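Local coordinates for protein putative aspartyl-tRNA synthetase (PDB 6OD8) that probably catalyses the ATP-dependent attachment of L-aspartate to tRNA(Asp), with release of AMP and diphosphate, as a class II aminoacyl-tRNA synthetase, at residues N206-W209 against M210-T214; F231-F234 against L235-K238; H406-E409 against L410-V414; E511-D514 against S515-G519. All coordinates share one frame; numbering follows the deposited sequence.

How the interactions relate
All four contacts are local, between neighbouring turns of the chain, and they follow one another in sequence within the class II synthetase region. Interactions 1 and 2 sit at successive helices, 208-211 and 215-237, with centres about 32 Å apart. Within one chain, interactions 1 and 4 lie about 48 Å apart between centres, yet dimerisation joins them: Trp209 and Arg213 of one subunit meet Ser515 and Leu518 of the other. Interaction 2 also faces the second subunit, through Arg232. Interaction 3 stands apart, its nearest atoms about 23 Å from interaction 2, and no other chain touches it. A formate, probably from the crystallisation liquor, accompanies interaction 4.

Interaction 1 of 4, residues N206-W209 against M210-T214; sequences NSRW and MDLRT
Arg208 meets Asp211 and Leu212, and Trp209 meets Arg213, in a buried local contact around the short helix 208-211, just ahead of the long helix 215-237. The core is a salt bridge. Arg208 and Asp211 run alongside each other, and Arg208 NH1 reaches Asp211 OD2 at 2.7 Å, approaching from above the carboxylate plane. Two bends in the arginine chain, at chi2 and chi3, turn the guanidinium to this position. Leu212 crosses Arg208 almost at right angles, CG to CG at 3.9 Å, its CD2 over one guanidinium face. The guanidinium also binds the carbonyls of Ser547 and Leu548, and Asp211 is bonded to Arg204 and Ser217, so both partners have further polar contacts. On the other flank Arg213, extended from CG to NE, gives a weak bond from NE to Trp209 O at 3.1 Å, and its NH2 comes near the indole edge, 4.1 Å from Trp209 CD1; its stronger partner is Glu140. Ser207 CA lies over one indole face, and Trp209 packs on Ser515 of the second subunit. Ser207 O accepts from both Met210 N and Asp211 N. This one-turn helix leads into what is probably the motif 1 helix of the class II synthetase dimer interface.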
loop_
_atom_site.group_PDB
_atom_site.type_symbol
_atom_site.label_atom_id
_atom_site.label_comp_id
_atom_site.label_asym_id
_atom_site.label_seq_id
_atom_site.Cartn_x
_atom_site.Cartn_y
_atom_site.Cartn_z
ATOM N N ASN A 206 10.991 23.167 -3.372
ATOM C CA ASN A 206 11.030 23.915 -2.122
ATOM C C ASN A 206 9.658 24.433 -1.706
ATOM O O ASN A 206 9.463 24.699 -0.521
ATOM C CB ASN A 206 11.997 25.095 -2.233
ATOM C CG ASN A 206 13.442 24.658 -2.247
ATOM O OD1 ASN A 206 13.756 23.522 -1.894
ATOM N ND2 ASN A 206 14.331 25.552 -2.660
ATOM N N SER A 207 8.736 24.617 -2.661
ATOM C CA SER A 207 7.327 24.962 -2.396
ATOM C C SER A 207 6.425 24.007 -3.181
ATOM O O SER A 207 5.635 24.405 -4.042
ATOM C CB SER A 207 6.994 26.403 -2.772
ATOM O OG SER A 207 7.864 27.323 -2.147
ATOM N N ARG A 208 6.544 22.720 -2.852
ATOM C CA ARG A 208 5.874 21.678 -3.614
ATOM C C ARG A 208 4.361 21.842 -3.598
ATOM O O ARG A 208 3.693 21.459 -4.567
ATOM C CB ARG A 208 6.274 20.302 -3.063
ATOM C CG ARG A 208 5.616 19.149 -3.752
ATOM C CD ARG A 208 5.976 19.120 -5.226
ATOM N NE ARG A 208 6.573 17.840 -5.573
ATOM C CZ ARG A 208 6.911 17.479 -6.803
ATOM N NH1 ARG A 208 6.689 18.301 -7.815
ATOM N NH2 ARG A 208 7.457 16.288 -7.020
ATOM N N TRP A 209 3.806 22.416 -2.519
ATOM C CA TRP A 209 2.359 22.620 -2.445
ATOM C C TRP A 209 1.874 23.567 -3.529
ATOM O O TRP A 209 0.732 23.447 -3.994
ATOM C CB TRP A 209 1.959 23.149 -1.064
ATOM C CG TRP A 209 2.828 24.280 -0.573
ATOM C CD1 TRP A 209 2.605 25.625 -0.715
ATOM C CD2 TRP A 209 4.065 24.152 0.134
ATOM N NE1 TRP A 209 3.628 26.335 -0.134
ATOM C CE2 TRP A 209 4.544 25.452 0.381
ATOM C CE3 TRP A 209 4.827 23.054 0.563
ATOM C CZ2 TRP A 209 5.754 25.692 1.055
ATOM C CZ3 TRP A 209 6.027 23.297 1.232
ATOM C CH2 TRP A 209 6.473 24.604 1.472
ATOM N N MET A 210 2.710 24.518 -3.943
ATOM C CA MET A 210 2.345 25.356 -5.079
ATOM C C MET A 210 2.463 24.578 -6.390
ATOM O O MET A 210 1.564 24.620 -7.246
ATOM C CB MET A 210 3.239 26.605 -5.102
ATOM C CG MET A 210 2.898 27.613 -6.153
ATOM S SD MET A 210 1.317 28.453 -5.798
ATOM C CE MET A 210 1.199 29.464 -7.270
ATOM N N ASP A 211 3.590 23.890 -6.571
ATOM C CA ASP A 211 3.833 23.136 -7.804
ATOM C C ASP A 211 2.736 22.117 -8.072
ATOM O O ASP A 211 2.337 21.910 -9.228
ATOM C CB ASP A 211 5.175 22.411 -7.734
ATOM C CG ASP A 211 5.362 21.455 -8.917
ATOM O OD1 ASP A 211 5.639 21.941 -10.029
ATOM O OD2 ASP A 211 5.138 20.241 -8.749
ATOM N N LEU A 212 2.252 21.441 -7.024
ATOM C CA LEU A 212 1.285 20.379 -7.245
ATOM C C LEU A 212 -0.007 20.903 -7.857
ATOM O O LEU A 212 -0.790 20.110 -8.381
ATOM C CB LEU A 212 0.977 19.643 -5.927
ATOM C CG LEU A 212 2.081 18.760 -5.326
ATOM C CD1 LEU A 212 1.746 18.334 -3.885
ATOM C CD2 LEU A 212 2.330 17.523 -6.208
ATOM N N ARG A 213 -0.266 22.211 -7.769
ATOM C CA ARG A 213 -1.490 22.785 -8.311
ATOM C C ARG A 213 -1.485 22.863 -9.836
ATOM O O ARG A 213 -2.543 23.102 -10.421
ATOM C CB ARG A 213 -1.717 24.188 -7.719
ATOM C CG ARG A 213 -1.738 24.196 -6.192
ATOM C CD ARG A 213 -1.780 25.632 -5.622
ATOM N NE ARG A 213 -1.439 25.584 -4.197
ATOM C CZ ARG A 213 -1.469 26.620 -3.372
ATOM N NH1 ARG A 213 -1.830 27.828 -3.806
ATOM N NH2 ARG A 213 -1.142 26.434 -2.105
ATOM N N THR A 214 -0.332 22.698 -10.486
ATOM C CA THR A 214 -0.276 22.744 -11.938
ATOM C C THR A 214 -0.929 21.500 -12.532
ATOM O O THR A 214 -1.049 20.462 -11.880
ATOM C CB THR A 214 1.175 22.861 -12.448
ATOM O OG1 THR A 214 1.887 21.671 -12.116
ATOM C CG2 THR A 214 1.890 24.070 -11.823
#

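Interaction 2 of 4, residues F231-F234 against L235-K238; sequences FRQF and LIDK
Phe231 and Leu235 cross at a slant, one turn apart on helix 215-237, with methyl CD1 of the leucine set over a face of the ring. This is a CH-pi contact: Leu235 CD1 stands 3.6 Å from the centroid of the Phe231 ring and 16° off its normal. The leucine's second methyl serves the other aromatic, as Leu235 CD2 comes to the edge of the Phe234 ring, 3.8 Å from Phe234 CD2. One face of that ring receives Lys238: the bend at chi2 (-77°) sets Lys238 CG over the face, toward the rim, 4.2 Å from the Phe234 centroid, and brings CE past the CE1-CZ side. Gln233 folds at chi2 and offers NE2 to Asp237 OD1 at 2.8 Å. The acceptor lies in the amide plane, but the approach is from above the carboxylate, whose plane is turned 54° from the amide. Outside, Phe234 meets Tyr337 edge-to-face, and Arg232 forms a salt bridge with Glu242 of the second subunit. The chemistry divides by helix face: rings and leucine methyls pack against the sheet and helix 325-342, while the neutral amide of Gln233 gives the Asp237 carboxylate one hydrogen bond, beside the backbone bond from Asp237 N to Gln233 O.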
loop_
_atom_site.group_PDB
_atom_site.type_symbol
_atom_site.label_atom_id
_atom_site.label_comp_id
_atom_site.label_asym_id
_atom_site.label_seq_id
_atom_site.Cartn_x
_atom_site.Cartn_y
_atom_site.Cartn_z
ATOM N N PHE A 231 -1.484 -2.211 -9.806
ATOM C CA PHE A 231 -0.539 -3.207 -9.276
ATOM C C PHE A 231 -1.213 -4.117 -8.249
ATOM O O PHE A 231 -1.188 -5.352 -8.369
ATOM C CB PHE A 231 0.666 -2.484 -8.648
ATOM C CG PHE A 231 1.648 -3.396 -7.928
ATOM C CD1 PHE A 231 2.659 -4.040 -8.638
ATOM C CD2 PHE A 231 1.588 -3.574 -6.538
ATOM C CE1 PHE A 231 3.591 -4.876 -7.982
ATOM C CE2 PHE A 231 2.495 -4.404 -5.870
ATOM C CZ PHE A 231 3.524 -5.069 -6.617
ATOM N N ARG A 232 -1.825 -3.522 -7.219
ATOM C CA ARG A 232 -2.443 -4.332 -6.169
ATOM C C ARG A 232 -3.645 -5.113 -6.691
ATOM O O ARG A 232 -3.846 -6.282 -6.332
ATOM C CB ARG A 232 -2.870 -3.451 -5.000
ATOM C CG ARG A 232 -1.742 -2.834 -4.193
ATOM C CD ARG A 232 -2.329 -2.185 -2.940
ATOM N NE ARG A 232 -3.431 -1.290 -3.296
ATOM C CZ ARG A 232 -3.281 -0.023 -3.673
ATOM N NH1 ARG A 232 -2.069 0.521 -3.713
ATOM N NH2 ARG A 232 -4.350 0.714 -3.979
ATOM N N GLN A 233 -4.464 -4.498 -7.540
ATOM C CA GLN A 233 -5.675 -5.211 -7.953
ATOM C C GLN A 233 -5.350 -6.433 -8.792
ATOM O O GLN A 233 -5.994 -7.476 -8.643
ATOM C CB GLN A 233 -6.629 -4.297 -8.720
ATOM C CG GLN A 233 -8.005 -4.934 -8.858
ATOM C CD GLN A 233 -8.592 -5.381 -7.510
ATOM O OE1 GLN A 233 -8.730 -4.577 -6.580
ATOM N NE2 GLN A 233 -8.934 -6.668 -7.402
ATOM N N PHE A 234 -4.387 -6.322 -9.707
ATOM C CA PHE A 234 -3.973 -7.502 -10.463
ATOM C C PHE A 234 -3.586 -8.638 -9.529
ATOM O O PHE A 234 -3.992 -9.790 -9.723
ATOM C CB PHE A 234 -2.798 -7.178 -11.385
ATOM C CG PHE A 234 -2.276 -8.395 -12.131
ATOM C CD1 PHE A 234 -2.887 -8.807 -13.315
ATOM C CD2 PHE A 234 -1.213 -9.141 -11.633
ATOM C CE1 PHE A 234 -2.431 -9.947 -14.009
ATOM C CE2 PHE A 234 -0.755 -10.281 -12.313
ATOM C CZ PHE A 234 -1.356 -10.681 -13.501
ATOM N N LEU A 235 -2.773 -8.334 -8.518
ATOM C CA LEU A 235 -2.204 -9.390 -7.685
ATOM C C LEU A 235 -3.232 -9.950 -6.705
ATOM O O LEU A 235 -3.266 -11.159 -6.446
ATOM C CB LEU A 235 -0.976 -8.826 -6.951
ATOM C CG LEU A 235 0.141 -8.402 -7.929
ATOM C CD1 LEU A 235 1.144 -7.481 -7.197
ATOM C CD2 LEU A 235 0.846 -9.613 -8.534
ATOM N N ILE A 236 -4.070 -9.085 -6.139
ATOM C CA ILE A 236 -5.209 -9.558 -5.347
ATOM C C ILE A 236 -6.076 -10.510 -6.162
ATOM O O ILE A 236 -6.514 -11.548 -5.656
ATOM C CB ILE A 236 -6.027 -8.352 -4.823
ATOM C CG1 ILE A 236 -5.251 -7.603 -3.746
ATOM C CG2 ILE A 236 -7.412 -8.794 -4.303
ATOM C CD1 ILE A 236 -5.796 -6.192 -3.485
ATOM N N ASP A 237 -6.366 -10.153 -7.425
ATOM C CA ASP A 237 -7.140 -11.016 -8.318
ATOM C C ASP A 237 -6.494 -12.381 -8.477
ATOM O O ASP A 237 -7.194 -13.373 -8.701
ATOM C CB ASP A 237 -7.266 -10.402 -9.725
ATOM C CG ASP A 237 -8.308 -9.304 -9.828
ATOM O OD1 ASP A 237 -9.059 -9.063 -8.862
ATOM O OD2 ASP A 237 -8.351 -8.667 -10.909
ATOM N N LYS A 238 -5.158 -12.439 -8.439
ATOM C CA LYS A 238 -4.402 -13.675 -8.570
ATOM C C LYS A 238 -4.047 -14.291 -7.218
ATOM O O LYS A 238 -3.131 -15.121 -7.152
ATOM C CB LYS A 238 -3.129 -13.428 -9.381
ATOM C CG LYS A 238 -3.360 -12.814 -10.756
ATOM C CD LYS A 238 -3.851 -13.854 -11.733
ATOM C CE LYS A 238 -4.049 -13.271 -13.118
ATOM N NZ LYS A 238 -4.590 -14.310 -14.040
#

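Interaction 3 of 4, residues H406-E409 against L410-V414; sequences HCIE and LLNTV
The carboxamide of Asn412 carries Ile408 over one of its faces, the carbonyl oxygen and a methyl lying on the same side. Ile408 O stands above the middle of the group, 3.4 Å from Asn412 CG, while Ile408 CG2 lies beyond the nitrogen end, 3.7 Å from Asn412 ND2. The angle at ND2 is too poor for a hydrogen bond to that carbonyl; the strongest polar partner of the side chain is the backbone N of Met419, which donates to OD1. The other flat groups are the imidazole of His406 and the carboxylate of Glu409. His406 ND1 gives Glu409 OE1 a long, weak bond of 3.4 Å, with the oxygen well out of the ring plane.

Asn412 and Ile408 extend together from the same side of helix 404-412, which directly follows strand 400-403 of the large mixed sheet. Asn412 CG lies anti to its carbonyl carbon (chi1 -79°), and this turn swings the amide back above the preceding turn. The backbone beneath is regular, with Leu411 N bonded to Cys407 O at 3.0 Å and Asn412 N to Ile408 O at 2.9 Å. Farther along, Thr413 OG1 donates to Leu410 O at 2.6 Å, in the carbonyl plane, and Thr413 N bonds the same oxygen. Thr413 CG2 approaches Glu409 O at 3.5 Å.

Leu411 and Cys407 pack on helix 427-441, Ile408 on Met419 and Ile425. Two consequences follow: Leu410 O is gripped twice from a single residue, and the Asn412 side chain ties the helix to the segment around Met419 rather than to its own previous turn.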
loop_
_atom_site.group_PDB
_atom_site.type_symbol
_atom_site.label_atom_id
_atom_site.label_comp_id
_atom_site.label_asym_id
_atom_site.label_seq_id
_atom_site.Cartn_x
_atom_site.Cartn_y
_atom_site.Cartn_z
ATOM N N HIS A 406 21.718 -13.190 -27.034
ATOM C CA HIS A 406 21.293 -12.551 -28.274
ATOM C C HIS A 406 21.204 -11.039 -28.129
ATOM O O HIS A 406 21.373 -10.322 -29.119
ATOM C CB HIS A 406 19.971 -13.157 -28.744
ATOM C CG HIS A 406 20.097 -14.595 -29.152
ATOM N ND1 HIS A 406 20.677 -14.984 -30.342
ATOM C CD2 HIS A 406 19.749 -15.737 -28.513
ATOM C CE1 HIS A 406 20.665 -16.303 -30.425
ATOM N NE2 HIS A 406 20.127 -16.785 -29.320
ATOM N N CYS A 407 20.927 -10.533 -26.921
ATOM C CA CYS A 407 21.033 -9.096 -26.692
ATOM C C CYS A 407 22.454 -8.604 -26.928
ATOM O O CYS A 407 22.653 -7.510 -27.463
ATOM C CB CYS A 407 20.607 -8.732 -25.270
ATOM S SG CYS A 407 18.843 -8.928 -24.914
ATOM N N ILE A 408 23.444 -9.367 -26.456
ATOM C CA ILE A 408 24.839 -9.041 -26.731
ATOM C C ILE A 408 25.076 -9.010 -28.233
ATOM O O ILE A 408 25.741 -8.104 -28.755
ATOM C CB ILE A 408 25.777 -10.051 -26.042
ATOM C CG1 ILE A 408 25.706 -9.940 -24.516
ATOM C CG2 ILE A 408 27.235 -9.877 -26.569
ATOM C CD1 ILE A 408 26.313 -8.677 -23.957
ATOM N N GLU A 409 24.564 -10.015 -28.952
ATOM C CA GLU A 409 24.807 -10.067 -30.394
ATOM C C GLU A 409 24.159 -8.886 -31.098
ATOM O O GLU A 409 24.718 -8.355 -32.061
ATOM C CB GLU A 409 24.285 -11.379 -30.980
ATOM C CG GLU A 409 25.006 -12.619 -30.497
ATOM C CD GLU A 409 24.336 -13.887 -30.989
ATOM O OE1 GLU A 409 23.491 -13.790 -31.910
ATOM O OE2 GLU A 409 24.644 -14.975 -30.451
ATOM N N LEU A 410 22.985 -8.460 -30.621
ATOM C CA LEU A 410 22.297 -7.320 -31.223
ATOM C C LEU A 410 23.095 -6.036 -31.027
ATOM O O LEU A 410 23.277 -5.253 -31.973
ATOM C CB LEU A 410 20.892 -7.189 -30.632
ATOM C CG LEU A 410 19.990 -6.036 -31.096
ATOM C CD1 LEU A 410 19.883 -5.997 -32.614
ATOM C CD2 LEU A 410 18.612 -6.171 -30.470
ATOM N N LEU A 411 23.586 -5.813 -29.804
ATOM C CA LEU A 411 24.484 -4.689 -29.556
ATOM C C LEU A 411 25.691 -4.743 -30.473
ATOM O O LEU A 411 26.102 -3.720 -31.029
ATOM C CB LEU A 411 24.937 -4.692 -28.098
ATOM C CG LEU A 411 23.956 -4.057 -27.126
ATOM C CD1 LEU A 411 24.266 -4.531 -25.721
ATOM C CD2 LEU A 411 24.075 -2.544 -27.243
ATOM N N ASN A 412 26.264 -5.929 -30.649
ATOM C CA ASN A 412 27.474 -6.047 -31.448
ATOM C C ASN A 412 27.248 -5.679 -32.909
ATOM O O ASN A 412 28.228 -5.457 -33.627
ATOM C CB ASN A 412 28.051 -7.476 -31.343
ATOM C CG ASN A 412 28.822 -7.709 -30.041
ATOM O OD1 ASN A 412 29.247 -6.761 -29.384
ATOM N ND2 ASN A 412 28.997 -8.975 -29.663
ATOM N N THR A 413 25.997 -5.598 -33.379
ATOM C CA THR A 413 25.812 -5.210 -34.776
ATOM C C THR A 413 26.202 -3.761 -35.030
ATOM O O THR A 413 26.498 -3.406 -36.174
ATOM C CB THR A 413 24.369 -5.421 -35.246
ATOM O OG1 THR A 413 23.484 -4.582 -34.510
ATOM C CG2 THR A 413 23.947 -6.883 -35.125
ATOM N N VAL A 414 26.214 -2.917 -34.002
ATOM C CA VAL A 414 26.585 -1.517 -34.152
ATOM C C VAL A 414 27.842 -1.157 -33.375
ATOM O O VAL A 414 28.286 -0.010 -33.453
ATOM C CB VAL A 414 25.428 -0.578 -33.746
ATOM C CG1 VAL A 414 24.198 -0.850 -34.585
ATOM C CG2 VAL A 414 25.112 -0.747 -32.275
#

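Interaction 4 of 4, residues E511-D514 against S515-G519; sequences EYVD and SFRLG. With FMT (formic acid), chain L.
Tyr512 and Phe516 form a T-shaped pair where helix 510-514 runs into the loop that leads to strand 523-529 of the large mixed sheet. Their centroids are 5.1 Å apart and the planes stand at 84°, with Phe516 CE2 above the centre of the tyrosine face. In Phe516 CG is opposite the carbonyl carbon (chi1 -54°), which brings its ring edge round to the tyrosine. The tyrosine hydroxyl is bonded to Gln280. Ser515 places OG between its own N and carbonyl carbon (chi1 77°), from where it donates to a lone pair of Tyr512 O at 2.7 Å; the same OG lies 3.7 Å above the centre of the Phe516 ring. Tyr512 O also receives a weak bond from Ser515 N.

Arg517 extends from CG to NE and crosses Asp514 obliquely. Its NE forms a salt bridge with Asp514 OD1 at 2.9 Å, nearly in the guanidinium plane but on the anti side of the carboxylate. A water donates to that oxygen and weakly accepts from Arg517 NH1, while Val513 CG1 comes within 3.5 Å of Arg517 NH1. On the helix side, Tyr512 N donates to the formate O2 at 3.2 Å.

Across the dimer, Trp209 of the second subunit packs on Asp514. The chain leaving helix 510-514 is consequently held by two unlike means, a paired aromatic core and a charge pair that, with the water's donated hydrogen bond, would be expected to favour the ionised carboxylate.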
loop_
_atom_site.group_PDB
_atom_site.type_symbol
_atom_site.label_atom_id
_atom_site.label_comp_id
_atom_site.label_asym_id
_atom_site.label_seq_id
_atom_site.Cartn_x
_atom_site.Cartn_y
_atom_site.Cartn_z
ATOM N N GLU A 511 19.218 -15.257 10.167
ATOM C CA GLU A 511 17.823 -15.696 10.241
ATOM C C GLU A 511 17.250 -15.965 8.852
ATOM O O GLU A 511 16.432 -16.878 8.665
ATOM C CB GLU A 511 16.972 -14.656 10.977
ATOM C CG GLU A 511 17.251 -14.567 12.464
ATOM C CD GLU A 511 18.211 -13.444 12.794
ATOM O OE1 GLU A 511 18.754 -12.827 11.851
ATOM O OE2 GLU A 511 18.419 -13.174 13.990
ATOM N N TYR A 512 17.655 -15.175 7.866
ATOM C CA TYR A 512 17.214 -15.408 6.498
ATOM C C TYR A 512 17.670 -16.788 6.007
ATOM O O TYR A 512 16.866 -17.580 5.499
ATOM C CB TYR A 512 17.749 -14.272 5.628
ATOM C CG TYR A 512 17.778 -14.470 4.138
ATOM C CD1 TYR A 512 16.631 -14.292 3.373
ATOM C CD2 TYR A 512 18.972 -14.779 3.480
ATOM C CE1 TYR A 512 16.650 -14.435 2.027
ATOM C CE2 TYR A 512 19.001 -14.910 2.114
ATOM C CZ TYR A 512 17.837 -14.733 1.386
ATOM O OH TYR A 512 17.846 -14.878 0.010
ATOM N N VAL A 513 18.954 -17.096 6.175
ATOM C CA VAL A 513 19.462 -18.425 5.813
ATOM C C VAL A 513 18.713 -19.505 6.597
ATOM O O VAL A 513 18.261 -20.510 6.035
ATOM C CB VAL A 513 20.979 -18.505 6.065
ATOM C CG1 VAL A 513 21.491 -19.908 5.765
ATOM C CG2 VAL A 513 21.743 -17.457 5.230
ATOM N N ASP A 514 18.548 -19.292 7.906
ATOM C CA ASP A 514 17.847 -20.254 8.755
ATOM C C ASP A 514 16.412 -20.498 8.293
ATOM O O ASP A 514 15.859 -21.579 8.548
ATOM C CB ASP A 514 17.828 -19.760 10.203
ATOM C CG ASP A 514 19.144 -19.974 10.910
ATOM O OD1 ASP A 514 20.053 -20.614 10.319
ATOM O OD2 ASP A 514 19.267 -19.489 12.058
ATOM N N SER A 515 15.783 -19.511 7.652
ATOM C CA SER A 515 14.396 -19.690 7.217
ATOM C C SER A 515 14.245 -20.741 6.127
ATOM O O SER A 515 13.114 -21.159 5.853
ATOM C CB SER A 515 13.785 -18.369 6.729
ATOM O OG SER A 515 14.230 -17.998 5.426
ATOM N N PHE A 516 15.342 -21.181 5.508
ATOM C CA PHE A 516 15.271 -22.206 4.475
ATOM C C PHE A 516 15.604 -23.593 4.992
ATOM O O PHE A 516 15.674 -24.534 4.191
ATOM C CB PHE A 516 16.217 -21.856 3.318
ATOM C CG PHE A 516 15.984 -20.493 2.747
ATOM C CD1 PHE A 516 14.815 -20.208 2.038
ATOM C CD2 PHE A 516 16.913 -19.481 2.939
ATOM C CE1 PHE A 516 14.591 -18.933 1.513
ATOM C CE2 PHE A 516 16.710 -18.198 2.390
ATOM C CZ PHE A 516 15.532 -17.932 1.690
ATOM N N ARG A 517 15.869 -23.734 6.296
ATOM C CA ARG A 517 16.412 -24.983 6.814
ATOM C C ARG A 517 15.337 -25.959 7.267
ATOM O O ARG A 517 15.635 -27.140 7.439
ATOM C CB ARG A 517 17.361 -24.703 7.977
ATOM C CG ARG A 517 18.676 -24.004 7.567
ATOM C CD ARG A 517 19.566 -23.904 8.807
ATOM N NE ARG A 517 20.680 -22.973 8.669
ATOM C CZ ARG A 517 21.802 -23.240 8.009
ATOM N NH1 ARG A 517 22.764 -22.326 7.956
ATOM N NH2 ARG A 517 21.958 -24.401 7.371
ATOM N N LEU A 518 14.096 -25.502 7.439
ATOM C CA LEU A 518 12.996 -26.321 7.956
ATOM C C LEU A 518 12.017 -26.681 6.841
ATOM O O LEU A 518 10.793 -26.648 7.019
ATOM C CB LEU A 518 12.265 -25.596 9.090
ATOM C CG LEU A 518 13.151 -25.086 10.236
ATOM C CD1 LEU A 518 12.318 -24.344 11.279
ATOM C CD2 LEU A 518 13.946 -26.226 10.882
ATOM N N GLY A 519 12.561 -27.027 5.683
ATOM C CA GLY A 519 11.797 -27.250 4.477
ATOM C C GLY A 519 11.538 -25.935 3.776
ATOM O O GLY A 519 11.025 -24.992 4.398
HETATM C C FMT L . 17.463 -11.300 8.245
HETATM O O1 FMT L . 16.384 -11.085 8.824
HETATM O O2 FMT L . 18.326 -12.125 8.604
HETATM O O HOH W 1 22.197 -19.401 9.702
#